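Local coordinates for nucleocapsid protein (Sin Nombre virus, PDB 2IC6) that probably encapsidates the negative-strand viral RNA genome, its N-terminal part folding as an antiparallel coiled coil, at residues K27-V35 with T46-V54. The protein carries 1 engineered substitution. Residues are numbered along the deposited sequence; the frame is centred on the assembly and turned at random. Where two conformers were deposited one is given.
Sequences KLKDAERAV and TLQSRRAAV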
# COMPACT_ATOMS: atom_id res chain seq x y z
N LYS A 27 -0.43 -1.57 10.41
CA LYS A 27 -0.44 -0.30 11.13
C LYS A 27 -1.80 0.40 11.01
O LYS A 27 -2.28 1.01 11.95
CB LYS A 27 0.72 0.58 10.61
CG LYS A 27 2.10 0.05 10.92
CD LYS A 27 3.16 0.80 10.16
CE LYS A 27 4.53 0.38 10.49
NZ LYS A 27 4.97 1.29 11.57
N LEU A 28 -2.42 0.30 9.84
CA LEU A 28 -3.77 0.82 9.67
C LEU A 28 -4.77 0.10 10.57
O LEU A 28 -5.59 0.76 11.21
CB LEU A 28 -4.18 0.72 8.19
CG LEU A 28 -5.61 1.08 7.88
CD1 LEU A 28 -5.92 2.50 8.31
CD2 LEU A 28 -5.90 0.84 6.42
N LYS A 29 -4.71 -1.22 10.63
CA LYS A 29 -5.64 -1.98 11.48
C LYS A 29 -5.50 -1.53 12.92
O LYS A 29 -6.52 -1.35 13.61
CB LYS A 29 -5.38 -3.48 11.35
CG LYS A 29 -5.76 -4.02 10.00
CD LYS A 29 -5.44 -5.55 9.84
CE LYS A 29 -5.56 -6.04 8.43
NZ LYS A 29 -5.39 -7.50 8.52
N ASP A 30 -4.27 -1.33 13.39
CA ASP A 30 -4.05 -0.86 14.75
C ASP A 30 -4.72 0.51 14.94
O ASP A 30 -5.35 0.77 15.98
CB ASP A 30 -2.51 -0.64 15.00
CG ASP A 30 -1.54 -1.85 14.89
OD1 ASP A 30 -0.26 -1.64 14.76
OD2 ASP A 30 -1.97 -2.94 15.02
N ALA A 31 -4.51 1.42 13.98
CA ALA A 31 -5.06 2.77 14.12
C ALA A 31 -6.60 2.74 14.05
O ALA A 31 -7.24 3.54 14.78
CB ALA A 31 -4.50 3.67 13.04
N GLU A 32 -7.19 1.89 13.23
CA GLU A 32 -8.66 1.83 13.15
C GLU A 32 -9.26 1.39 14.46
O GLU A 32 -10.24 1.92 14.91
CB GLU A 32 -9.05 0.74 12.15
CG GLU A 32 -8.78 1.00 10.86
CD GLU A 32 -9.02 -0.26 10.09
OE1 GLU A 32 -8.90 -1.43 10.47
OE2 GLU A 32 -9.38 -0.01 9.01
N ARG A 33 -8.64 0.41 15.07
CA ARG A 33 -9.15 -0.13 16.32
C ARG A 33 -9.09 0.92 17.39
O ARG A 33 -10.03 1.07 18.18
CB ARG A 33 -8.40 -1.37 16.74
CG ARG A 33 -8.97 -2.03 17.93
CD ARG A 33 -10.47 -2.40 17.79
NE ARG A 33 -10.90 -3.11 19.01
CZ ARG A 33 -12.16 -3.20 19.45
NH1 ARG A 33 -12.45 -3.85 20.57
NH2 ARG A 33 -13.14 -2.70 18.73
N ALA A 34 -8.01 1.70 17.43
CA ALA A 34 -7.87 2.77 18.44
C ALA A 34 -8.99 3.77 18.30
O ALA A 34 -9.56 4.25 19.31
CB ALA A 34 -6.52 3.46 18.33
N VAL A 35 -9.37 4.16 17.09
CA VAL A 35 -10.43 5.11 16.84
C VAL A 35 -11.79 4.50 17.17
O VAL A 35 -12.66 5.24 17.73
CB VAL A 35 -10.46 5.62 15.40
CG1 VAL A 35 -11.74 6.34 15.04
CG2 VAL A 35 -9.26 6.51 15.19
N THR A 46 -3.94 9.92 13.44
CA THR A 46 -3.12 8.76 13.17
C THR A 46 -3.80 7.92 12.08
O THR A 46 -3.17 7.46 11.14
CB THR A 46 -2.97 7.91 14.45
OG1 THR A 46 -2.41 8.69 15.50
CG2 THR A 46 -2.11 6.66 14.20
N LEU A 47 -5.08 7.71 12.24
CA LEU A 47 -5.85 6.93 11.28
C LEU A 47 -5.84 7.56 9.87
O LEU A 47 -5.63 6.84 8.87
CB LEU A 47 -7.29 6.77 11.78
CG LEU A 47 -8.22 5.96 10.90
CD1 LEU A 47 -7.66 4.56 10.60
CD2 LEU A 47 -9.62 5.96 11.51
N GLN A 48 -6.05 8.85 9.79
CA GLN A 48 -6.00 9.56 8.52
C GLN A 48 -4.68 9.30 7.82
O GLN A 48 -4.65 9.03 6.61
CB GLN A 48 -6.22 11.00 8.78
CG GLN A 48 -6.21 11.96 7.60
CD GLN A 48 -6.41 13.45 8.02
OE1 GLN A 48 -6.28 13.83 9.22
NE2 GLN A 48 -6.60 14.30 7.01
N SER A 49 -3.58 9.41 8.55
CA SER A 49 -2.28 9.18 7.98
C SER A 49 -2.06 7.74 7.52
O SER A 49 -1.52 7.50 6.44
CB SER A 49 -1.19 9.58 8.95
OG SER A 49 -1.17 10.97 9.22
N ARG A 50 -2.43 6.76 8.34
CA ARG A 50 -2.25 5.38 7.96
C ARG A 50 -3.10 5.04 6.74
O ARG A 50 -2.67 4.25 5.90
CB ARG A 50 -2.57 4.44 9.13
CG ARG A 50 -1.63 4.56 10.32
CD ARG A 50 -0.18 4.38 9.95
NE ARG A 50 0.65 4.27 11.15
CZ ARG A 50 1.96 4.29 11.14
NH1 ARG A 50 2.62 4.52 10.03
NH2 ARG A 50 2.66 4.15 12.25
N ARG A 51 -4.31 5.58 6.66
CA ARG A 51 -5.18 5.36 5.49
C ARG A 51 -4.49 5.84 4.25
O ARG A 51 -4.48 5.18 3.21
CB ARG A 51 -6.54 6.02 5.70
CG ARG A 51 -7.42 5.28 6.62
CD ARG A 51 -8.70 6.05 6.90
NE ARG A 51 -9.63 5.20 7.65
CZ ARG A 51 -10.83 5.60 8.06
NH1 ARG A 51 -11.18 6.85 7.90
NH2 ARG A 51 -11.68 4.72 8.62
N ALA A 52 -3.93 7.04 4.29
CA ALA A 52 -3.30 7.62 3.10
C ALA A 52 -2.11 6.80 2.67
O ALA A 52 -1.82 6.66 1.48
CB ALA A 52 -2.91 9.12 3.34
N ALA A 53 -1.34 6.28 3.64
CA ALA A 53 -0.18 5.48 3.31
C ALA A 53 -0.60 4.20 2.59
O ALA A 53 0.07 3.81 1.59
CB ALA A 53 0.63 5.16 4.59
N VAL A 54 -1.61 3.53 3.08
CA VAL A 54 -2.10 2.33 2.42
C VAL A 54 -2.62 2.61 1.03
O VAL A 54 -2.29 1.91 0.07
CB VAL A 54 -3.19 1.66 3.30
CG1 VAL A 54 -3.98 0.60 2.52
CG2 VAL A 54 -2.52 1.04 4.56
O HOH W 1 -0.64 2.81 13.43
O HOH W 2 -9.47 2.38 8.02
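K27 lies over one face of the R50 guanidinium, its CB 3.7 Å from R50 NE, so that the methylenes of K27 pack against the flat group; where the K27 chain ends is doubtful, since only one of its two conformers is described. R50 reaches this place by bending at chi2 (-54°), which turns the guanidinium alongside segment 27-35 of helix 6-37. A water bridges the pair, donating to K27 O and accepting from R50 NE. On the other flank the R51 guanidinium has L47 CD2 over the centre of one face, while a second water sits in plane at its edge. That water accepts a hydrogen bond from R51 NE at 2.8 Å and donates to E32 OE2 at 2.6 Å, linking two opposite charges that do not meet directly.

Between these polar margins the packing is knobs-into-holes. L28 sits among L47, R50, R51 and V54, and L47 among L28, A31, E32 and V35; their CD1 methyls meet at 3.5 Å. Both leucines hold CG anti to the backbone N, which carries the methyls in between the helices. V35 CG2 closes on L47 CD2 at 3.7 Å, and small A31 meets the backbone of L47, CB to CA at 3.9 Å.

The segments' N-to-C directions differ by 151°, close to antiparallel, axes 8.8 Å apart, near the turn of the antiparallel coiled coil formed by helices 6-37 and 41-74; V54 extends the seam to L21 and T24.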